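Local coordinates for protein iron aquisition yersiniabactin synthesis enzyme, YbtT (Escherichia coli, PDB 6BA9) that acts as a low-specificity type II thioesterase that maintains production of the metallophore yersiniabactin by its non-ribosomal peptide and polyketide assembly pathway, at residues A15-C20 with S235-I240; N72-S77 with T82-A87; L192-H197 with A201-V206. The protein carries 1 engineered substitution. All coordinates share one frame; numbering follows the deposited sequence.

Contact 1. Residues A15-C20 with S235-I240; sequences AHLVMC and SFFTQI
The Phe-237 ring takes Leu-17 at its edge: Leu-17 CD2 lies near the ring plane, 3.7 Å from Phe-237 CE1. One face of the same ring is occupied by its chain neighbour, with Phe-236 CD2 4.1 Å above the plane and over the centre of the Phe-237 ring. Trp-7 and Trp-33 also meet the Phe-237 ring, the latter edge-to-face. The Phe-236 ring meets Met-19 at an oblique angle, Met-19 CE coming to 4.2 Å from Phe-236 CZ as the two side chains approach from opposite directions. The methionine chain leaves the strand with CG anti to the backbone N and then bends at chi2 (70°), which carries CE toward Phe-236 CZ. A looser contact joins Leu-17 CD2 to Ile-240 CD1 at 4.4 Å. Alternation along the strand puts Leu-17 and Met-19 on the face turned to the helix, and Phe-236, Phe-237 and Ile-240 answer from adjoining positions on the helix surface. All five residues are buried and the interaction is entirely apolar. Between strand 16-20 and the 235-240 part of the helix, the axes approach to 12.7 Å with their directions 130° apart. A C-terminal helix laid in this way across one face of a central, mostly parallel sheet is characteristic of the alpha/beta hydrolase fold.

Contact 2. Residues N72-S77 with T82-A87; sequences NELEAS and TPLLLA
Within the beta-alpha-beta crossover that links strand 42-46 to strand 84-89, Leu-74 of helix 63-77 packs down onto Leu-84 and Leu-86 of the strand that follows. One methyl does all the touching from the helix: Leu-74 CD1 lies 3.8 Å from Leu-86 CD2 and 4.3 Å from Leu-84 CD2. The Leu-74 and Leu-86 side chains pass in opposite directions and meet through one methyl each. Leu-84 starts out directed at the helix, whereas Leu-86 sets off obliquely; its chi1 (-76°) and extended chi2 (166°) together bring CD2 to Leu-74. Being two residues apart, Leu-84 and Leu-86 share a sheet face, and both also touch Leu-103 of helix 91-105, so two helices close over this leucine pair. Leu-85 points to the other face, against Leu-17.

The helix ends beside this contact at Ser-77. Its OG donates to Glu-73 O over 2.9 Å from 40° above the carbonyl plane, and Ser-77 N makes a weak bond to the same oxygen, so a serine side chain shares a carbonyl of the last turn. Farther along the Glu-73 chain, OE1 and OE2 bind the backbone nitrogens of Met-2 and Cys-3, tying the N-terminus to the helix. A helix packed on the sheet face beside the next parallel strand is the crossover arrangement of the three-layer alpha/beta/alpha sandwich of the alpha/beta hydrolase fold.

Contact 3. Residues L192-H197 with A201-V206; sequences LLCGSH and ASWQQV
Cys-194 leaves strand 190-195 with CB already in contact, 3.9 Å from Val-206 CG2. Its chi1 of 71° sets SG between the backbone N and the carbonyl carbon, and from there the sulfur reaches Trp-203 CD1, also at 3.9 Å. This is a sulfur-aromatic contact of oblique geometry: SG is 4.9 Å from the centroid of the five-membered ring of Trp-203 and 64° off the ring normal. Val-206 meets the strand with both branches. While CG2 meets the cysteine, CG1 rests 3.7 Å from Leu-193 O and also touches Leu-192 CB.

Polar links between the segments run through two waters, both donating to Ala-201 O. One spans Ala-201 O (2.8 Å) and Gly-195 N, from which it accepts; the other spans Ala-201 O (2.9 Å) and Gly-195 O, to which it donates. A single carbonyl is thus bridged to both backbone polar atoms of the glycine. Ser-202 then starts the helix as its N-cap, OG accepting from Gln-205 N at 3.1 Å with an N-H...O angle of 158°.

The contact lies in the beta-alpha-beta unit of strand 190-195, helix 203-207 and strand 216-222, where Trp-203 leans on Pro-219. Strand 190-195 runs between strands 112-116 and 216-222; Leu-193 points away from helix 203-207, and its side chain touches helix 233-243 on the other face.

All three contacts join a helix to one mixed sheet. Contacts 1 and 2, centres 14 Å apart, join through neighbouring parallel strands: Cys-20 N to Ala-87 O (2.8 Å) and Val-18 O to Ala-87 N (2.9 Å) are probable hydrogen bonds. Helix 233-243 of contact 1 also touches the strand of contact 3 on the face away from helix 203-207, Phe-236 CE1 lying 3.7 Å from Leu-193 CD1. Contacts 2 and 3 do not touch; their centres are 26 Å apart on opposite sides of the chain's centre. Strand 84-89 leads into a GHAMG sequence whose alanine is the engineered substitution, consistent with the nucleophile elbow of alpha/beta hydrolases. The loop after strand 190-195 probably corresponds to the catalytic-acid loop of relatives.

Contact 1. Residues A15-C20 with S235-I240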
loop_
_atom_site.group_PDB
_atom_site.type_symbol
_atom_site.label_atom_id
_atom_site.label_comp_id
_atom_site.label_asym_id
_atom_site.label_seq_id
_atom_site.Cartn_x
_atom_site.Cartn_y
_atom_site.Cartn_z
ATOM N N ALA A 15 8.732 -8.647 15.331
ATOM C CA ALA A 15 8.196 -7.591 14.492
ATOM C C ALA A 15 6.966 -8.074 13.728
ATOM O O ALA A 15 6.768 -9.264 13.493
ATOM C CB ALA A 15 9.250 -7.114 13.504
ATOM N N HIS A 16 6.117 -7.110 13.357
ATOM C CA HIS A 16 4.905 -7.370 12.588
ATOM C C HIS A 16 4.834 -6.341 11.471
ATOM O O HIS A 16 4.776 -5.135 11.733
ATOM C CB HIS A 16 3.665 -7.291 13.474
ATOM C CG HIS A 16 2.406 -7.759 12.817
ATOM N ND1 HIS A 16 1.203 -7.791 13.490
ATOM C CD2 HIS A 16 2.140 -8.184 11.556
ATOM C CE1 HIS A 16 0.258 -8.239 12.681
ATOM N NE2 HIS A 16 0.807 -8.515 11.510
ATOM N N LEU A 17 4.914 -6.819 10.234
ATOM C CA LEU A 17 4.821 -5.991 9.034
ATOM C C LEU A 17 3.405 -6.108 8.473
ATOM O O LEU A 17 2.909 -7.216 8.248
ATOM C CB LEU A 17 5.861 -6.457 8.009
ATOM C CG LEU A 17 5.873 -5.839 6.619
ATOM C CD1 LEU A 17 6.158 -4.362 6.658
ATOM C CD2 LEU A 17 6.914 -6.547 5.756
ATOM N N VAL A 18 2.744 -4.963 8.287
ATOM C CA VAL A 18 1.377 -4.869 7.782
ATOM C C VAL A 18 1.418 -4.180 6.424
ATOM O O VAL A 18 1.885 -3.035 6.314
ATOM C CB VAL A 18 0.493 -4.098 8.770
ATOM C CG1 VAL A 18 -0.921 -3.878 8.208
ATOM C CG2 VAL A 18 0.406 -4.839 10.092
ATOM N N MET A 19 0.950 -4.879 5.393
ATOM C CA MET A 19 1.033 -4.410 4.020
ATOM C C MET A 19 -0.321 -3.955 3.507
ATOM O O MET A 19 -1.278 -4.739 3.499
ATOM C CB MET A 19 1.548 -5.527 3.110
ATOM C CG MET A 19 1.597 -5.157 1.642
ATOM S SD MET A 19 2.879 -3.957 1.295
ATOM C CE MET A 19 2.641 -3.758 -0.456
ATOM N N CYS A 20 -0.377 -2.740 2.966
ATOM C CA CYS A 20 -1.552 -2.174 2.314
ATOM C C CYS A 20 -1.443 -2.366 0.803
ATOM O O CYS A 20 -0.424 -1.974 0.198
ATOM C CB CYS A 20 -1.642 -0.683 2.633
ATOM S SG CYS A 20 -1.945 -0.361 4.387
ATOM N N SER A 235 13.816 -8.928 -3.574
ATOM C CA SER A 235 14.411 -7.598 -3.485
ATOM C C SER A 235 13.599 -6.682 -2.569
ATOM O O SER A 235 14.167 -5.914 -1.774
ATOM C CB SER A 235 14.521 -6.993 -4.885
ATOM O OG SER A 235 15.344 -7.787 -5.722
ATOM N N PHE A 236 12.268 -6.737 -2.682
ATOM C CA PHE A 236 11.389 -5.894 -1.871
ATOM C C PHE A 236 11.612 -6.147 -0.384
ATOM O O PHE A 236 11.873 -5.219 0.388
ATOM C CB PHE A 236 9.946 -6.195 -2.302
ATOM C CG PHE A 236 8.873 -5.359 -1.627
ATOM C CD1 PHE A 236 8.609 -4.064 -2.040
ATOM C CD2 PHE A 236 8.073 -5.915 -0.628
ATOM C CE1 PHE A 236 7.600 -3.331 -1.444
ATOM C CE2 PHE A 236 7.068 -5.177 -0.028
ATOM C CZ PHE A 236 6.838 -3.888 -0.436
ATOM N N PHE A 237 11.537 -7.406 0.040
ATOM C CA PHE A 237 11.737 -7.702 1.455
ATOM C C PHE A 237 13.167 -7.461 1.908
ATOM O O PHE A 237 13.371 -7.022 3.040
ATOM C CB PHE A 237 11.228 -9.097 1.815
ATOM C CG PHE A 237 9.725 -9.185 1.777
ATOM C CD1 PHE A 237 8.965 -8.591 2.777
ATOM C CD2 PHE A 237 9.076 -9.805 0.736
ATOM C CE1 PHE A 237 7.583 -8.644 2.740
ATOM C CE2 PHE A 237 7.710 -9.863 0.693
ATOM C CZ PHE A 237 6.957 -9.275 1.700
ATOM N N THR A 238 14.156 -7.718 1.050
ATOM C CA THR A 238 15.537 -7.412 1.406
ATOM C C THR A 238 15.693 -5.948 1.788
ATOM O O THR A 238 16.314 -5.623 2.809
ATOM C CB THR A 238 16.467 -7.748 0.246
ATOM O OG1 THR A 238 16.432 -9.150 0.018
ATOM C CG2 THR A 238 17.888 -7.323 0.581
ATOM N N GLN A 239 15.123 -5.042 0.986
ATOM C CA GLN A 239 15.316 -3.629 1.282
ATOM C C GLN A 239 14.581 -3.225 2.546
ATOM O O GLN A 239 15.069 -2.394 3.314
ATOM C CB GLN A 239 14.902 -2.769 0.090
ATOM C CG GLN A 239 15.764 -2.997 -1.134
ATOM C CD GLN A 239 17.244 -2.789 -0.854
ATOM O OE1 GLN A 239 17.621 -1.921 -0.081
ATOM N NE2 GLN A 239 18.085 -3.619 -1.466
ATOM N N ILE A 240 13.402 -3.794 2.796
ATOM C CA ILE A 240 12.711 -3.497 4.047
ATOM C C ILE A 240 13.553 -3.935 5.238
ATOM O O ILE A 240 13.806 -3.161 6.165
ATOM C CB ILE A 240 11.312 -4.145 4.051
ATOM C CG1 ILE A 240 10.456 -3.493 2.968
ATOM C CG2 ILE A 240 10.673 -4.029 5.402
ATOM C CD1 ILE A 240 9.114 -4.152 2.753
#

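Contact 2. Residues N72-S77 with T82-A87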
loop_
_atom_site.group_PDB
_atom_site.type_symbol
_atom_site.label_atom_id
_atom_site.label_comp_id
_atom_site.label_asym_id
_atom_site.label_seq_id
_atom_site.Cartn_x
_atom_site.Cartn_y
_atom_site.Cartn_z
ATOM N N ASN A 72 -7.461 2.193 13.877
ATOM C CA ASN A 72 -8.222 1.717 15.032
ATOM C C ASN A 72 -8.019 0.234 15.243
ATOM O O ASN A 72 -7.807 -0.213 16.376
ATOM C CB ASN A 72 -9.708 2.025 14.872
ATOM C CG ASN A 72 -10.002 3.515 14.910
ATOM O OD1 ASN A 72 -9.111 4.331 15.126
ATOM N ND2 ASN A 72 -11.235 3.869 14.646
ATOM N N GLU A 73 -8.038 -0.547 14.164
ATOM C CA GLU A 73 -7.832 -1.981 14.295
ATOM C C GLU A 73 -6.456 -2.296 14.861
ATOM O O GLU A 73 -6.322 -3.148 15.749
ATOM C CB GLU A 73 -8.020 -2.654 12.936
ATOM C CG GLU A 73 -7.717 -4.150 12.957
ATOM C CD GLU A 73 -8.118 -4.832 11.672
ATOM O OE1 GLU A 73 -9.192 -4.486 11.122
ATOM O OE2 GLU A 73 -7.348 -5.700 11.208
ATOM N N LEU A 74 -5.421 -1.626 14.365
ATOM C CA LEU A 74 -4.067 -1.885 14.839
ATOM C C LEU A 74 -3.894 -1.441 16.285
ATOM O O LEU A 74 -3.248 -2.135 17.067
ATOM C CB LEU A 74 -3.043 -1.237 13.908
ATOM C CG LEU A 74 -3.037 -1.814 12.490
ATOM C CD1 LEU A 74 -2.033 -1.086 11.661
ATOM C CD2 LEU A 74 -2.739 -3.290 12.476
ATOM N N GLU A 75 -4.457 -0.290 16.661
ATOM C CA GLU A 75 -4.375 0.142 18.054
ATOM C C GLU A 75 -4.997 -0.883 18.990
ATOM O O GLU A 75 -4.513 -1.072 20.116
ATOM C CB GLU A 75 -5.045 1.505 18.206
ATOM C CG GLU A 75 -5.052 2.035 19.639
ATOM C CD GLU A 75 -5.559 3.455 19.771
ATOM O OE1 GLU A 75 -6.210 3.985 18.841
ATOM O OE2 GLU A 75 -5.301 4.055 20.853
ATOM N N ALA A 76 -6.083 -1.526 18.557
ATOM C CA ALA A 76 -6.795 -2.498 19.374
ATOM C C ALA A 76 -6.088 -3.842 19.426
ATOM O O ALA A 76 -6.214 -4.556 20.428
ATOM C CB ALA A 76 -8.205 -2.698 18.817
ATOM N N SER A 77 -5.341 -4.208 18.378
ATOM C CA SER A 77 -4.863 -5.576 18.217
ATOM C C SER A 77 -3.350 -5.744 18.315
ATOM O O SER A 77 -2.896 -6.878 18.497
ATOM C CB SER A 77 -5.334 -6.148 16.872
ATOM O OG SER A 77 -4.653 -5.548 15.788
ATOM N N THR A 82 5.129 -4.752 20.494
ATOM C CA THR A 82 5.425 -5.337 19.189
ATOM C C THR A 82 5.977 -4.258 18.265
ATOM O O THR A 82 5.304 -3.240 18.063
ATOM C CB THR A 82 4.149 -5.907 18.597
ATOM O OG1 THR A 82 3.745 -7.051 19.360
ATOM C CG2 THR A 82 4.335 -6.309 17.112
ATOM N N PRO A 83 7.170 -4.418 17.686
ATOM C CA PRO A 83 7.624 -3.463 16.661
ATOM C C PRO A 83 6.751 -3.564 15.418
ATOM O O PRO A 83 6.740 -4.598 14.753
ATOM C CB PRO A 83 9.058 -3.912 16.355
ATOM C CG PRO A 83 9.461 -4.793 17.462
ATOM C CD PRO A 83 8.218 -5.403 18.022
ATOM N N LEU A 84 6.037 -2.490 15.102
ATOM C CA LEU A 84 5.095 -2.458 13.988
ATOM C C LEU A 84 5.731 -1.731 12.815
ATOM O O LEU A 84 6.228 -0.603 12.956
ATOM C CB LEU A 84 3.809 -1.744 14.398
ATOM C CG LEU A 84 2.787 -1.547 13.270
ATOM C CD1 LEU A 84 2.185 -2.871 12.809
ATOM C CD2 LEU A 84 1.688 -0.613 13.721
ATOM N N LEU A 85 5.710 -2.380 11.657
ATOM C CA LEU A 85 6.112 -1.777 10.392
ATOM C C LEU A 85 4.900 -1.679 9.477
ATOM O O LEU A 85 4.198 -2.674 9.266
ATOM C CB LEU A 85 7.197 -2.627 9.721
ATOM C CG LEU A 85 8.480 -2.850 10.538
ATOM C CD1 LEU A 85 9.372 -3.870 9.841
ATOM C CD2 LEU A 85 9.220 -1.549 10.706
ATOM N N LEU A 86 4.629 -0.488 8.959
ATOM C CA LEU A 86 3.533 -0.275 8.020
ATOM C C LEU A 86 4.104 -0.080 6.632
ATOM O O LEU A 86 5.026 0.716 6.461
ATOM C CB LEU A 86 2.744 0.980 8.376
ATOM C CG LEU A 86 1.799 0.857 9.549
ATOM C CD1 LEU A 86 1.354 2.258 9.999
ATOM C CD2 LEU A 86 0.600 0.030 9.143
ATOM N N ALA A 87 3.582 -0.805 5.653
ATOM C CA ALA A 87 4.035 -0.707 4.273
ATOM C C ALA A 87 2.837 -0.590 3.339
ATOM O O ALA A 87 1.745 -1.075 3.638
ATOM C CB ALA A 87 4.837 -1.935 3.874
#

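Contact 3. Residues L192-H197 with A201-V206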
loop_
_atom_site.group_PDB
_atom_site.type_symbol
_atom_site.label_atom_id
_atom_site.label_comp_id
_atom_site.label_asym_id
_atom_site.label_seq_id
_atom_site.Cartn_x
_atom_site.Cartn_y
_atom_site.Cartn_z
ATOM N N LEU A 192 11.577 4.863 1.241
ATOM C CA LEU A 192 10.929 5.077 -0.039
ATOM C C LEU A 192 11.486 4.077 -1.037
ATOM O O LEU A 192 12.712 3.952 -1.173
ATOM C CB LEU A 192 11.218 6.491 -0.548
ATOM C CG LEU A 192 10.833 7.667 0.355
ATOM C CD1 LEU A 192 11.180 8.997 -0.299
ATOM C CD2 LEU A 192 9.372 7.642 0.718
ATOM N N LEU A 193 10.590 3.357 -1.712
ATOM C CA LEU A 193 10.945 2.401 -2.746
ATOM C C LEU A 193 10.299 2.817 -4.057
ATOM O O LEU A 193 9.157 3.301 -4.085
ATOM C CB LEU A 193 10.469 0.993 -2.367
ATOM C CG LEU A 193 11.053 0.374 -1.104
ATOM C CD1 LEU A 193 10.445 -0.993 -0.887
ATOM C CD2 LEU A 193 12.564 0.270 -1.207
ATOM N N CYS A 194 11.027 2.615 -5.146
ATOM C CA CYS A 194 10.477 2.788 -6.485
ATOM C C CYS A 194 11.046 1.705 -7.391
ATOM O O CYS A 194 12.011 1.012 -7.042
ATOM C CB CYS A 194 10.713 4.199 -7.026
ATOM S SG CYS A 194 12.446 4.548 -7.441
ATOM N N GLY A 195 10.424 1.562 -8.554
ATOM C CA GLY A 195 10.815 0.551 -9.523
ATOM C C GLY A 195 11.576 1.137 -10.699
ATOM O O GLY A 195 11.200 2.169 -11.243
ATOM N N SER A 196 12.641 0.438 -11.105
ATOM C CA SER A 196 13.485 0.937 -12.192
ATOM C C SER A 196 12.684 1.211 -13.456
ATOM O O SER A 196 12.988 2.156 -14.199
ATOM C CB SER A 196 14.591 -0.076 -12.507
ATOM O OG SER A 196 14.085 -1.339 -12.886
ATOM N N HIS A 197 11.693 0.375 -13.733
ATOM C CA HIS A 197 10.877 0.474 -14.935
ATOM C C HIS A 197 9.398 0.515 -14.585
ATOM O O HIS A 197 8.561 -0.021 -15.309
ATOM C CB HIS A 197 11.210 -0.662 -15.905
ATOM C CG HIS A 197 12.615 -0.596 -16.412
ATOM N ND1 HIS A 197 13.696 -1.018 -15.663
ATOM C CD2 HIS A 197 13.126 -0.115 -17.571
ATOM C CE1 HIS A 197 14.808 -0.811 -16.345
ATOM N NE2 HIS A 197 14.490 -0.272 -17.509
ATOM N N ALA A 201 4.912 5.188 -11.428
ATOM C CA ALA A 201 5.457 6.084 -10.405
ATOM C C ALA A 201 6.948 6.246 -10.649
ATOM O O ALA A 201 7.751 5.355 -10.353
ATOM C CB ALA A 201 5.203 5.569 -8.996
ATOM N N SER A 202 7.306 7.401 -11.182
ATOM C CA SER A 202 8.692 7.695 -11.471
ATOM C C SER A 202 9.480 7.955 -10.190
ATOM O O SER A 202 8.935 8.224 -9.118
ATOM C CB SER A 202 8.777 8.939 -12.346
ATOM O OG SER A 202 8.370 10.078 -11.603
ATOM N N TRP A 203 10.802 7.928 -10.327
ATOM C CA TRP A 203 11.682 8.284 -9.221
ATOM C C TRP A 203 11.309 9.654 -8.657
ATOM O O TRP A 203 11.198 9.833 -7.439
ATOM C CB TRP A 203 13.140 8.265 -9.704
ATOM C CG TRP A 203 14.128 8.546 -8.608
ATOM C CD1 TRP A 203 14.836 7.629 -7.906
ATOM C CD2 TRP A 203 14.544 9.833 -8.121
ATOM N NE1 TRP A 203 15.648 8.256 -6.992
ATOM C CE2 TRP A 203 15.484 9.607 -7.105
ATOM C CE3 TRP A 203 14.204 11.147 -8.436
ATOM C CZ2 TRP A 203 16.089 10.656 -6.402
ATOM C CZ3 TRP A 203 14.814 12.179 -7.731
ATOM C CH2 TRP A 203 15.728 11.921 -6.737
ATOM N N GLN A 204 11.096 10.633 -9.542
ATOM C CA GLN A 204 10.784 11.996 -9.120
ATOM C C GLN A 204 9.472 12.055 -8.346
ATOM O O GLN A 204 9.374 12.749 -7.324
ATOM C CB GLN A 204 10.726 12.897 -10.360
ATOM C CG GLN A 204 12.073 13.091 -11.106
ATOM C CD GLN A 204 12.616 11.868 -11.903
ATOM O OE1 GLN A 204 11.891 10.936 -12.304
ATOM N NE2 GLN A 204 13.927 11.903 -12.150
ATOM N N GLN A 205 8.468 11.297 -8.788
ATOM C CA GLN A 205 7.180 11.286 -8.094
ATOM C C GLN A 205 7.307 10.694 -6.684
ATOM O O GLN A 205 6.644 11.158 -5.743
ATOM C CB GLN A 205 6.153 10.510 -8.929
ATOM C CG GLN A 205 5.691 11.199 -10.234
ATOM C CD GLN A 205 4.622 12.265 -10.037
ATOM O OE1 GLN A 205 4.946 13.412 -9.759
ATOM N NE2 GLN A 205 3.341 11.898 -10.224
ATOM N N VAL A 206 8.145 9.669 -6.519
ATOM C CA VAL A 206 8.347 9.052 -5.213
ATOM C C VAL A 206 9.241 9.910 -4.330
ATOM O O VAL A 206 8.975 10.082 -3.133
ATOM C CB VAL A 206 8.887 7.618 -5.377
ATOM C CG1 VAL A 206 9.113 6.984 -4.034
ATOM C CG2 VAL A 206 7.934 6.764 -6.207
HETATM O O HOH W 1 7.958 3.169 -8.565
HETATM O O HOH W 2 10.495 4.639 -10.637
#